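PDB 4YHS: monosaccharide ABC transporter substrate-binding protein, CUT2 family from Bradyrhizobium sp., which probably binds a sugar or sugar-like solute in the periplasm and delivers it to a CUT2-family ABC importer. Local coordinates for residues Val50-Ala55 against Ala310-Glu315; Lys57-Cys62 against Leu87-Asn92; Val144-Asn149 against Ala157-Val162. All blocks are in the same frame, centred on the assembly; numbering follows the deposited sequence.

Contact 1 (Val50-Ala55 against Ala310-Glu315); sequences VPLEKA and AVRILE
Val50 gives its backbone carbonyl to the guanidinium of Arg312. The bond from Arg312 NH2 to Val50 O is 2.9 Å long but weak, because the N-H points well off the oxygen (126°). The next residue, Pro51, brings its CA to the edge of the same guanidinium, in its plane. Its ring packs instead on helix 71-87 and on Trp26 and Tyr27. Leu52 then carries most of the apolar contact. Its CD2 lies over one face of the guanidinium, offset toward the rim and 3.5 Å from Arg312 CZ. The other methyl of Leu52, CD1, touches Arg312 CG and reaches Val311 CG1 at 3.7 Å. CG of Arg312 stands anti to the carbonyl carbon (chi1 -74°), and the chain runs extended to NE, which carries the arginine chain obliquely across the leucine. NE forms a salt bridge with Asp308, one turn back on helix 299-314, and NH1 donates to Asp318 O. With an alanine here the guanidinium is gone, which would probably uncover the Leu52 methyls and leave Asp308 without its charged mate.

Lys54 enters through its backbone. One water donates to Lys54 O and to Glu315 OE1, 2.7 Å from each. Ala55 closes the segment with CB 3.8 Å from Val311 CG1, while its CA lies 3.4 Å from Glu315 OE2. That carboxylate oxygen accepts from Ser56 N and the indole of Trp59, and OE1 pairs with Lys317. The contact thus fastens the loop between strands 43-49 and 60-65 to the C-terminal end of helix 299-314. Charged groups at Arg312 and Glu315 flank an apolar patch of Leu52, Ala55 and Val311, and both are held largely by partners beyond these segments.

Contact 2 (Lys57-Cys62 against Leu87-Asn92); sequences KPWKLC and LGVKMN
Strands 60-62 and 90-92 run parallel, 4.8 Å apart and 23° from aligned, with Lys60 beside Lys90, Leu61 beside Met91 and Cys62 beside Asn92. Three backbone bonds join them: Lys90 N to Trp59 O, Leu61 N to Lys90 O and Asn92 N to Leu61 O. Lys90 adds a side-chain bond. Its chain bends at chi3 and chi4 (-133° and 81°), which swings Lys90 NZ back over the neighbouring segment to Pro58 O, 2.6 Å away in the carbonyl plane. Lys90 CE and NZ both lie 3.7 Å from Pro58 CB. Pro58 itself is the centre of an inverse gamma turn that leads into the strand.

The pair is the parallel core of a beta-alpha-beta unit, strand 60-65, helix 71-87 and strand 90-95, of the periplasmic binding protein fold. Gly88, with positive phi, is the C-prime residue of the Schellman motif that ends the helix before the second strand.

Val89 sits between two side chains. Val89 CG1 meets the edge of the indole, in the ring plane and 4.0 Å from Trp59 CD1. Val89 CG2 turns to Leu61 CD1, also at 4.0 Å. Lys57 CG lies over one face of the Trp59 indole, 3.2 Å above its plane, and NE1 is taken by Glu315. On the side of the sheet that carries Lys60 and Lys90, Cys62 forms a disulfide with Cys112 of helix 102-115.

Contact 3 (Val144-Asn149 against Ala157-Val162); sequences VIDLVN and AAKSLV
Asp146 lies across Lys159, its CB 3.9 Å from CG of the lysine, and the two are tied by a salt bridge. The lysine chain is extended as far as CE and bends at chi4 (-79°). This turns Lys159 NZ onto Asp146 OD2, 2.7 Å away and met nearly along its C-O axis. OD2 also accepts from Ile151 N, and NZ donates to Ile151 O, so Ile151 serves both charges. Leu161 CD2 packs 3.8 Å from both carboxylate oxygens of Asp146. On the side of the sheet that carries Leu147 and Ser160, Ile145 CD1 rests 3.9 Å from Ala158 CB.

The backbones are parallel, with axes 25° apart. Bonds alternate along them: Ala157 N to Val144 O, Asp146 N to Ala158 O, Ser160 N to Asp146 O and Val148 N to Ser160 O. The last donor is tilted 23° from the carbonyl plane. Ala158 N is buried without a partner. Further along, two waters each donate to Val148 O; one accepts from Val162 N and the other donates to Val162 O. The Val148 side chain is about 6 Å from a bound Bis-Tris, a buffer molecule that may mark the solute pocket.

In the mixed sheet, strand 144-147 pairs with 119-122 on its other side, and strand 158-160 with 322-331. Leu147 and Val148 pack on helix 71-87, and Ser160 meets helix 299-314, its OG bonding to Gln302 O.

All three contacts lie in the part of the fold built on the mixed sheet. Contact 1 spans the longest stretch of chain, and contacts 2 and 3 fall within it, one after the other. The centres of contacts 1 and 2 are about 11 Å apart, and they touch through Ala55 with Leu87 and Val89. The centres of contacts 1 and 3 are about 15 Å apart, and they meet where Ile313 packs on Ile145 and Ala157. Contacts 2 and 3, about 18 Å between centres, do not touch, but strand 119-122 lies between their strands in the sheet. Helix 299-314 packs against both strand pairs, so this late helix is joined to early and middle strands in one domain.

Contact 1 (Val50-Ala55 against Ala310-Glu315)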
ATOM      1  N   VAL A  50       5.541  14.822 -10.365  1.00 17.78           N
ATOM      2  CA  VAL A  50       6.702  15.680 -10.182  1.00 18.20           C
ATOM      3  C   VAL A  50       6.570  16.550  -8.942  1.00 18.94           C
ATOM      4  O   VAL A  50       5.697  17.415  -8.884  1.00 21.04           O
ATOM      5  CB  VAL A  50       6.905  16.584 -11.416  1.00 27.89           C
ATOM      6  CG1 VAL A  50       8.157  17.395 -11.259  1.00 28.43           C
ATOM      7  CG2 VAL A  50       6.977  15.734 -12.674  1.00 33.27           C
ATOM      8  N   PRO A  51       7.441  16.350  -7.954  1.00 21.37           N
ATOM      9  CA  PRO A  51       7.362  17.207  -6.770  1.00 18.43           C
ATOM     10  C   PRO A  51       8.098  18.523  -6.976  1.00 19.00           C
ATOM     11  O   PRO A  51       8.752  18.747  -8.030  1.00 22.31           O
ATOM     12  CB  PRO A  51       8.042  16.354  -5.703  1.00 18.96           C
ATOM     13  CG  PRO A  51       9.141  15.681  -6.460  1.00 19.14           C
ATOM     14  CD  PRO A  51       8.561  15.397  -7.839  1.00 21.28           C
ATOM     15  N   LEU A  52       7.963  19.417  -5.996  1.00 19.63           N
ATOM     16  CA  LEU A  52       8.733  20.651  -5.968  1.00 23.96           C
ATOM     17  C   LEU A  52      10.206  20.363  -5.748  1.00 22.28           C
ATOM     18  O   LEU A  52      10.560  19.351  -5.133  1.00 25.51           O
ATOM     19  CB  LEU A  52       8.230  21.585  -4.865  1.00 21.59           C
ATOM     20  CG  LEU A  52       6.788  22.085  -4.953  1.00 30.70           C
ATOM     21  CD1 LEU A  52       6.416  22.838  -3.678  1.00 30.65           C
ATOM     22  CD2 LEU A  52       6.560  22.963  -6.186  1.00 30.14           C
ATOM     23  N   GLU A  53      11.064  21.256  -6.252  1.00 23.71           N
ATOM     24  CA  GLU A  53      12.491  21.179  -5.966  1.00 20.28           C
ATOM     25  C   GLU A  53      12.807  21.495  -4.507  1.00 33.66           C
ATOM     26  O   GLU A  53      13.602  20.796  -3.875  1.00 30.10           O
ATOM     27  CB  GLU A  53      13.273  22.128  -6.902  1.00 24.86           C
ATOM     28  CG  GLU A  53      13.426  21.560  -8.308  1.00 40.80           C
ATOM     29  CD  GLU A  53      14.097  20.189  -8.307  1.00 53.71           C
ATOM     30  OE1 GLU A  53      15.316  20.133  -8.043  1.00 49.15           O
ATOM     31  OE2 GLU A  53      13.404  19.167  -8.540  1.00 44.95           O
ATOM     32  N   LYS A  54      12.169  22.536  -3.978  1.00 24.87           N
ATOM     33  CA  LYS A  54      12.375  22.982  -2.603  1.00 33.98           C
ATOM     34  C   LYS A  54      11.134  23.684  -2.076  1.00 30.16           C
ATOM     35  O   LYS A  54      10.376  24.266  -2.856  1.00 33.99           O
ATOM     36  CB  LYS A  54      13.561  23.956  -2.510  1.00 28.58           C
ATOM     37  CG  LYS A  54      14.934  23.308  -2.325  1.00 45.63           C
ATOM     38  CD  LYS A  54      15.073  22.629  -0.973  1.00 53.08           C
ATOM     39  CE  LYS A  54      16.472  22.088  -0.761  1.00 61.92           C
ATOM     40  NZ  LYS A  54      16.624  21.516   0.606  1.00 63.80           N
ATOM     41  N   ALA A  55      10.940  23.652  -0.759  1.00 27.56           N
ATOM     42  CA  ALA A  55       9.983  24.539  -0.110  1.00 27.23           C
ATOM     43  C   ALA A  55      10.576  25.933  -0.011  1.00 26.78           C
ATOM     44  O   ALA A  55      11.796  26.094  -0.008  1.00 27.67           O
ATOM     45  CB  ALA A  55       9.621  24.025   1.267  1.00 25.99           C
ATOM     46  N   ALA A 310       1.271  18.722   0.700  1.00 23.13           N
ATOM     47  CA  ALA A 310       1.081  19.664   1.798  1.00 19.03           C
ATOM     48  C   ALA A 310       1.805  20.964   1.504  1.00 21.28           C
ATOM     49  O   ALA A 310       1.248  22.044   1.667  1.00 22.43           O
ATOM     50  CB  ALA A 310       1.572  19.094   3.103  1.00 19.25           C
ATOM     51  N   VAL A 311       3.054  20.850   1.071  1.00 19.21           N
ATOM     52  CA  VAL A 311       3.879  22.035   0.809  1.00 21.49           C
ATOM     53  C   VAL A 311       3.262  22.853  -0.329  1.00 18.33           C
ATOM     54  O   VAL A 311       3.114  24.072  -0.223  1.00 20.38           O
ATOM     55  CB  VAL A 311       5.338  21.613   0.500  1.00 18.63           C
ATOM     56  CG1 VAL A 311       6.184  22.810   0.031  1.00 22.44           C
ATOM     57  CG2 VAL A 311       5.969  20.962   1.776  1.00 19.49           C
ATOM     58  N   ARG A 312       2.839  22.181  -1.390  1.00 19.38           N
ATOM     59  CA  ARG A 312       2.258  22.893  -2.542  1.00 21.37           C
ATOM     60  C   ARG A 312       1.011  23.691  -2.118  1.00 22.13           C
ATOM     61  O   ARG A 312       0.836  24.851  -2.516  1.00 28.68           O
ATOM     62  CB  ARG A 312       1.910  21.915  -3.674  1.00 20.88           C
ATOM     63  CG  ARG A 312       3.108  21.378  -4.446  1.00 28.79           C
ATOM     64  CD  ARG A 312       2.724  20.210  -5.396  1.00 18.69           C
ATOM     65  NE  ARG A 312       3.847  19.874  -6.265  1.00 20.40           N
ATOM     66  CZ  ARG A 312       4.221  20.590  -7.323  1.00 26.38           C
ATOM     67  NH1 ARG A 312       3.549  21.697  -7.656  1.00 23.84           N
ATOM     68  NH2 ARG A 312       5.272  20.207  -8.060  1.00 21.68           N
ATOM     69  N   ILE A 313       0.164  23.062  -1.304  1.00 25.12           N
ATOM     70  CA  ILE A 313      -1.047  23.708  -0.801  1.00 29.37           C
ATOM     71  C   ILE A 313      -0.653  24.930   0.030  1.00 31.43           C
ATOM     72  O   ILE A 313      -1.136  26.046  -0.209  1.00 20.88           O
ATOM     73  CB  ILE A 313      -1.895  22.698   0.020  1.00 19.14           C
ATOM     74  CG1 ILE A 313      -2.490  21.629  -0.891  1.00 20.71           C
ATOM     75  CG2 ILE A 313      -3.039  23.368   0.791  1.00 23.17           C
ATOM     76  CD1 ILE A 313      -2.935  20.402  -0.137  1.00 23.78           C
ATOM     77  N   LEU A 314       0.252  24.743   0.983  1.00 22.48           N
ATOM     78  CA  LEU A 314       0.663  25.843   1.862  1.00 28.51           C
ATOM     79  C   LEU A 314       1.245  27.015   1.060  1.00 26.30           C
ATOM     80  O   LEU A 314       1.143  28.189   1.463  1.00 25.42           O
ATOM     81  CB  LEU A 314       1.690  25.356   2.902  1.00 22.25           C
ATOM     82  CG  LEU A 314       1.139  24.465   4.018  1.00 18.04           C
ATOM     83  CD1 LEU A 314       2.269  23.764   4.704  1.00 18.96           C
ATOM     84  CD2 LEU A 314       0.402  25.329   4.998  1.00 24.40           C
ATOM     85  N   GLU A 315       1.835  26.709  -0.086  1.00 26.29           N
ATOM     86  CA  GLU A 315       2.469  27.751  -0.902  1.00 29.32           C
ATOM     87  C   GLU A 315       1.563  28.256  -2.033  1.00 31.79           C
ATOM     88  O   GLU A 315       1.975  29.088  -2.844  1.00 31.91           O
ATOM     89  CB  GLU A 315       3.791  27.214  -1.464  1.00 26.72           C
ATOM     90  CG  GLU A 315       4.808  26.905  -0.370  1.00 35.06           C
ATOM     91  CD  GLU A 315       6.153  26.509  -0.918  1.00 32.73           C
ATOM     92  OE1 GLU A 315       6.329  26.512  -2.159  1.00 35.45           O
ATOM     93  OE2 GLU A 315       7.046  26.202  -0.108  1.00 31.57           O
TER
HETATM   94  O   HOH W   1       8.683  26.251  -3.398  1.00 37.53           O

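Contact 2 (Lys57-Cys62 against Leu87-Asn92)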
ATOM      1  N   LYS A  57       9.932  27.881   2.566  1.00 31.54           N
ATOM      2  CA  LYS A  57      10.152  28.156   3.969  1.00 35.31           C
ATOM      3  C   LYS A  57      10.047  26.852   4.707  1.00 30.09           C
ATOM      4  O   LYS A  57       9.540  25.890   4.143  1.00 27.23           O
ATOM      5  CB  LYS A  57       9.154  29.181   4.510  1.00 41.05           C
ATOM      6  CG  LYS A  57       7.698  28.752   4.561  1.00 37.94           C
ATOM      7  CD  LYS A  57       6.906  29.715   5.480  1.00 55.97           C
ATOM      8  CE  LYS A  57       6.775  29.161   6.915  1.00 65.79           C
ATOM      9  NZ  LYS A  57       5.956  30.006   7.842  1.00 64.47           N
ATOM     10  N   PRO A  58      10.534  26.807   5.955  1.00 28.89           N
ATOM     11  CA  PRO A  58      10.522  25.545   6.700  1.00 29.28           C
ATOM     12  C   PRO A  58       9.148  25.266   7.308  1.00 29.54           C
ATOM     13  O   PRO A  58       8.959  25.303   8.537  1.00 25.08           O
ATOM     14  CB  PRO A  58      11.601  25.756   7.777  1.00 31.74           C
ATOM     15  CG  PRO A  58      12.181  27.132   7.538  1.00 33.85           C
ATOM     16  CD  PRO A  58      11.211  27.877   6.708  1.00 32.97           C
ATOM     17  N   TRP A  59       8.188  24.961   6.440  1.00 26.73           N
ATOM     18  CA  TRP A  59       6.844  24.617   6.886  1.00 24.17           C
ATOM     19  C   TRP A  59       6.893  23.556   7.983  1.00 26.81           C
ATOM     20  O   TRP A  59       7.722  22.654   7.948  1.00 23.26           O
ATOM     21  CB  TRP A  59       6.002  24.110   5.717  1.00 21.34           C
ATOM     22  CG  TRP A  59       5.883  25.102   4.596  1.00 23.94           C
ATOM     23  CD1 TRP A  59       6.506  25.057   3.380  1.00 25.84           C
ATOM     24  CD2 TRP A  59       5.100  26.288   4.606  1.00 25.60           C
ATOM     25  NE1 TRP A  59       6.155  26.148   2.625  1.00 25.07           N
ATOM     26  CE2 TRP A  59       5.299  26.930   3.361  1.00 24.02           C
ATOM     27  CE3 TRP A  59       4.264  26.882   5.551  1.00 23.31           C
ATOM     28  CZ2 TRP A  59       4.672  28.113   3.032  1.00 29.68           C
ATOM     29  CZ3 TRP A  59       3.638  28.067   5.223  1.00 27.95           C
ATOM     30  CH2 TRP A  59       3.846  28.674   3.973  1.00 33.50           C
ATOM     31  N   LYS A  60       6.030  23.703   8.982  1.00 20.89           N
ATOM     32  CA  LYS A  60       5.835  22.661   9.988  1.00 25.05           C
ATOM     33  C   LYS A  60       4.714  21.698   9.610  1.00 18.71           C
ATOM     34  O   LYS A  60       3.579  22.119   9.402  1.00 19.90           O
ATOM     35  CB  LYS A  60       5.503  23.283  11.340  1.00 28.42           C
ATOM     36  CG  LYS A  60       6.677  23.982  12.023  1.00 34.66           C
ATOM     37  CD  LYS A  60       6.347  24.368  13.490  1.00 51.89           C
ATOM     38  CE  LYS A  60       6.002  23.175  14.409  1.00 58.76           C
ATOM     39  NZ  LYS A  60       7.194  22.567  15.081  1.00 57.80           N
ATOM     40  N   LEU A  61       5.036  20.406   9.545  1.00 20.58           N
ATOM     41  CA  LEU A  61       4.072  19.386   9.151  1.00 16.75           C
ATOM     42  C   LEU A  61       3.865  18.425  10.297  1.00 24.56           C
ATOM     43  O   LEU A  61       4.814  17.769  10.729  1.00 24.75           O
ATOM     44  CB  LEU A  61       4.546  18.579   7.935  1.00 20.67           C
ATOM     45  CG  LEU A  61       4.928  19.370   6.676  1.00 20.90           C
ATOM     46  CD1 LEU A  61       5.321  18.427   5.563  1.00 20.37           C
ATOM     47  CD2 LEU A  61       3.811  20.299   6.240  1.00 22.94           C
ATOM     48  N   CYS A  62       2.636  18.344  10.787  1.00 17.10           N
ATOM     49  CA  CYS A  62       2.294  17.326  11.784  1.00 18.60           C
ATOM     50  C   CYS A  62       1.912  16.069  11.025  1.00 22.89           C
ATOM     51  O   CYS A  62       1.070  16.133  10.117  1.00 19.16           O
ATOM     52  CB  CYS A  62       1.157  17.793  12.700  1.00 21.19           C
ATOM     53  SG  CYS A  62       0.501  16.469  13.730  1.00 22.84           S
ATOM     54  N   LEU A  87      12.919  18.593   0.824  1.00 16.57           N
ATOM     55  CA  LEU A  87      12.215  19.869   0.545  1.00 17.29           C
ATOM     56  C   LEU A  87      12.625  20.968   1.499  1.00 18.43           C
ATOM     57  O   LEU A  87      12.411  22.154   1.221  1.00 24.66           O
ATOM     58  CB  LEU A  87      10.693  19.675   0.612  1.00 23.99           C
ATOM     59  CG  LEU A  87      10.070  18.917  -0.571  1.00 17.08           C
ATOM     60  CD1 LEU A  87       8.580  18.652  -0.325  1.00 17.38           C
ATOM     61  CD2 LEU A  87      10.293  19.662  -1.869  1.00 27.32           C
ATOM     62  N   GLY A  88      13.249  20.596   2.611  1.00 20.19           N
ATOM     63  CA  GLY A  88      13.639  21.586   3.611  1.00 23.34           C
ATOM     64  C   GLY A  88      12.557  21.955   4.617  1.00 27.40           C
ATOM     65  O   GLY A  88      12.515  23.099   5.090  1.00 31.70           O
ATOM     66  N   VAL A  89      11.696  21.008   4.981  1.00 18.39           N
ATOM     67  CA  VAL A  89      10.592  21.340   5.884  1.00 24.31           C
ATOM     68  C   VAL A  89      10.752  20.525   7.160  1.00 23.65           C
ATOM     69  O   VAL A  89      11.571  19.615   7.207  1.00 22.79           O
ATOM     70  CB  VAL A  89       9.208  21.108   5.212  1.00 19.11           C
ATOM     71  CG1 VAL A  89       9.037  22.075   4.036  1.00 25.71           C
ATOM     72  CG2 VAL A  89       9.021  19.650   4.779  1.00 18.30           C
ATOM     73  N   LYS A  90       9.990  20.887   8.188  1.00 21.87           N
ATOM     74  CA  LYS A  90      10.088  20.279   9.516  1.00 20.23           C
ATOM     75  C   LYS A  90       8.926  19.370   9.788  1.00 27.54           C
ATOM     76  O   LYS A  90       7.790  19.822   9.909  1.00 34.12           O
ATOM     77  CB  LYS A  90      10.121  21.340  10.625  1.00 22.03           C
ATOM     78  CG  LYS A  90      11.182  22.439  10.489  1.00 52.88           C
ATOM     79  CD  LYS A  90      11.171  23.368  11.727  1.00 60.77           C
ATOM     80  CE  LYS A  90      11.197  24.868  11.370  1.00 63.04           C
ATOM     81  NZ  LYS A  90       9.854  25.437  10.991  1.00 58.14           N
HETATM   82  N   MSE A  91       9.224  18.087   9.902  1.00 27.37           N
HETATM   83  CA  MSE A  91       8.224  17.077  10.203  1.00 24.26           C
HETATM   84  C   MSE A  91       8.210  16.818  11.702  1.00 26.72           C
HETATM   85  O   MSE A  91       9.256  16.768  12.328  1.00 24.36           O
HETATM   86  CB  MSE A  91       8.526  15.775   9.444  1.00 20.16           C
HETATM   87  CG  MSE A  91       7.851  14.526  10.069  1.00 36.23           C
HETATM   88 SE   MSE A  91       8.528  12.904   9.335  1.00 47.98          SE
HETATM   89  CE  MSE A  91      10.094  12.825  10.499  1.00 29.74           C
ATOM     90  N   ASN A  92       7.017  16.671  12.267  1.00 21.09           N
ATOM     91  CA  ASN A  92       6.849  16.223  13.653  1.00 23.19           C
ATOM     92  C   ASN A  92       5.903  15.034  13.554  1.00 17.78           C
ATOM     93  O   ASN A  92       4.716  15.215  13.276  1.00 20.02           O
ATOM     94  CB  ASN A  92       6.300  17.359  14.539  1.00 32.49           C
ATOM     95  CG  ASN A  92       5.512  16.862  15.734  1.00 51.85           C
ATOM     96  OD1 ASN A  92       5.959  15.983  16.475  1.00 54.18           O
ATOM     97  ND2 ASN A  92       4.326  17.437  15.938  1.00 63.18           N
TER
HETATM   98  O   HOH W   2       6.795  20.367  12.673  1.00 33.17           O

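Contact 3 (Val144-Asn149 against Ala157-Val162)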
ATOM      1  N   VAL A 144      -5.381  19.402   5.495  1.00 18.17           N
ATOM      2  CA  VAL A 144      -5.310  18.041   6.016  1.00 17.96           C
ATOM      3  C   VAL A 144      -5.159  17.101   4.821  1.00 21.47           C
ATOM      4  O   VAL A 144      -5.991  17.090   3.907  1.00 20.99           O
ATOM      5  CB  VAL A 144      -6.556  17.667   6.855  1.00 19.15           C
ATOM      6  CG1 VAL A 144      -6.422  16.263   7.398  1.00 23.18           C
ATOM      7  CG2 VAL A 144      -6.754  18.676   8.008  1.00 22.76           C
ATOM      8  N   ILE A 145      -4.101  16.295   4.860  1.00 19.59           N
ATOM      9  CA  ILE A 145      -3.796  15.329   3.800  1.00 13.74           C
ATOM     10  C   ILE A 145      -4.115  13.896   4.251  1.00 16.63           C
ATOM     11  O   ILE A 145      -3.659  13.454   5.309  1.00 17.64           O
ATOM     12  CB  ILE A 145      -2.306  15.380   3.426  1.00 18.13           C
ATOM     13  CG1 ILE A 145      -1.831  16.803   3.193  1.00 23.25           C
ATOM     14  CG2 ILE A 145      -2.026  14.523   2.217  1.00 15.65           C
ATOM     15  CD1 ILE A 145      -2.518  17.498   2.114  1.00 25.07           C
ATOM     16  N   ASP A 146      -4.868  13.183   3.423  1.00 12.41           N
ATOM     17  CA  ASP A 146      -5.256  11.796   3.634  1.00 16.22           C
ATOM     18  C   ASP A 146      -4.187  10.857   3.052  1.00 17.74           C
ATOM     19  O   ASP A 146      -4.059  10.724   1.831  1.00 17.45           O
ATOM     20  CB  ASP A 146      -6.636  11.597   2.968  1.00 19.35           C
ATOM     21  CG  ASP A 146      -7.187  10.204   3.089  1.00 15.26           C
ATOM     22  OD1 ASP A 146      -6.561   9.304   3.719  1.00 18.45           O
ATOM     23  OD2 ASP A 146      -8.297  10.042   2.525  1.00 16.46           O
ATOM     24  N   LEU A 147      -3.452  10.181   3.935  1.00 15.39           N
ATOM     25  CA  LEU A 147      -2.293   9.346   3.552  1.00 15.04           C
ATOM     26  C   LEU A 147      -2.602   7.866   3.754  1.00 13.87           C
ATOM     27  O   LEU A 147      -2.974   7.438   4.863  1.00 14.29           O
ATOM     28  CB  LEU A 147      -1.051   9.753   4.356  1.00 11.45           C
ATOM     29  CG  LEU A 147       0.212   8.868   4.251  1.00 14.29           C
ATOM     30  CD1 LEU A 147       0.809   8.833   2.860  1.00 15.95           C
ATOM     31  CD2 LEU A 147       1.283   9.347   5.235  1.00 18.21           C
ATOM     32  N   VAL A 148      -2.522   7.126   2.648  1.00 11.77           N
ATOM     33  CA  VAL A 148      -2.589   5.662   2.585  1.00 13.43           C
ATOM     34  C   VAL A 148      -3.978   5.053   2.807  1.00 19.16           C
ATOM     35  O   VAL A 148      -4.435   4.267   1.960  1.00 16.48           O
ATOM     36  CB  VAL A 148      -1.619   4.992   3.576  1.00 13.76           C
ATOM     37  CG1 VAL A 148      -1.794   3.461   3.500  1.00 13.30           C
ATOM     38  CG2 VAL A 148      -0.141   5.306   3.210  1.00 12.89           C
ATOM     39  N   ASN A 149      -4.630   5.371   3.923  1.00 16.88           N
ATOM     40  CA  ASN A 149      -5.786   4.574   4.360  1.00 16.25           C
ATOM     41  C   ASN A 149      -7.150   5.006   3.838  1.00 21.79           C
ATOM     42  O   ASN A 149      -7.999   4.151   3.582  1.00 23.45           O
ATOM     43  CB  ASN A 149      -5.869   4.541   5.886  1.00 16.27           C
ATOM     44  CG  ASN A 149      -4.864   3.628   6.487  1.00 16.74           C
ATOM     45  OD1 ASN A 149      -4.267   2.804   5.794  1.00 17.25           O
ATOM     46  ND2 ASN A 149      -4.688   3.729   7.804  1.00 19.92           N
ATOM     47  N   ALA A 157      -7.890  18.000   2.045  1.00 15.98           N
ATOM     48  CA  ALA A 157      -7.390  18.806   0.918  1.00 16.54           C
ATOM     49  C   ALA A 157      -6.850  17.948  -0.224  1.00 17.47           C
ATOM     50  O   ALA A 157      -6.886  18.373  -1.379  1.00 19.17           O
ATOM     51  CB  ALA A 157      -6.297  19.797   1.400  1.00 20.66           C
ATOM     52  N   ALA A 158      -6.294  16.777   0.102  1.00 19.02           N
ATOM     53  CA  ALA A 158      -5.649  15.922  -0.903  1.00 19.46           C
ATOM     54  C   ALA A 158      -5.554  14.504  -0.379  1.00 20.57           C
ATOM     55  O   ALA A 158      -5.485  14.313   0.826  1.00 17.69           O
ATOM     56  CB  ALA A 158      -4.252  16.398  -1.249  1.00 17.74           C
ATOM     57  N   LYS A 159      -5.531  13.541  -1.308  1.00 15.34           N
ATOM     58  CA  LYS A 159      -5.289  12.138  -0.996  1.00 14.48           C
ATOM     59  C   LYS A 159      -4.013  11.647  -1.659  1.00 14.51           C
ATOM     60  O   LYS A 159      -3.724  11.970  -2.819  1.00 14.52           O
ATOM     61  CB  LYS A 159      -6.468  11.274  -1.436  1.00 15.33           C
ATOM     62  CG  LYS A 159      -7.792  11.596  -0.737  1.00 18.69           C
ATOM     63  CD  LYS A 159      -8.952  10.800  -1.297  1.00 22.09           C
ATOM     64  CE  LYS A 159     -10.240  11.151  -0.562  1.00 32.90           C
ATOM     65  NZ  LYS A 159     -10.295  10.457   0.752  1.00 35.35           N
ATOM     66  N   SER A 160      -3.251  10.867  -0.900  1.00 15.41           N
ATOM     67  CA  SER A 160      -2.087  10.124  -1.398  1.00 15.53           C
ATOM     68  C   SER A 160      -2.277   8.672  -0.984  1.00 12.03           C
ATOM     69  O   SER A 160      -1.963   8.286   0.158  1.00 12.42           O
ATOM     70  CB  SER A 160      -0.804  10.683  -0.819  1.00 14.32           C
ATOM     71  OG  SER A 160       0.313  10.013  -1.354  1.00 15.48           O
ATOM     72  N   LEU A 161      -2.801   7.872  -1.896  1.00 13.71           N
ATOM     73  CA  LEU A 161      -3.153   6.516  -1.564  1.00 11.92           C
ATOM     74  C   LEU A 161      -3.470   5.695  -2.811  1.00 15.80           C
ATOM     75  O   LEU A 161      -3.552   6.222  -3.934  1.00 14.94           O
ATOM     76  CB  LEU A 161      -4.356   6.514  -0.614  1.00 16.34           C
ATOM     77  CG  LEU A 161      -5.475   7.510  -0.917  1.00 17.45           C
ATOM     78  CD1 LEU A 161      -6.281   7.089  -2.118  1.00 18.13           C
ATOM     79  CD2 LEU A 161      -6.391   7.622   0.324  1.00 19.76           C
ATOM     80  N   VAL A 162      -3.623   4.388  -2.607  1.00 13.92           N
ATOM     81  CA  VAL A 162      -4.021   3.484  -3.699  1.00 17.13           C
ATOM     82  C   VAL A 162      -5.247   2.680  -3.298  1.00 18.74           C
ATOM     83  O   VAL A 162      -5.699   2.772  -2.145  1.00 20.03           O
ATOM     84  CB  VAL A 162      -2.878   2.514  -4.088  1.00 15.35           C
ATOM     85  CG1 VAL A 162      -1.593   3.303  -4.331  1.00 13.86           C
ATOM     86  CG2 VAL A 162      -2.657   1.439  -3.007  1.00 15.11           C
TER
HETATM   87  O   HOH W   3      -2.789   3.223  -0.081  1.00 13.77           O
HETATM   88  O   HOH W   4      -6.561   3.631   0.430  1.00 23.96           O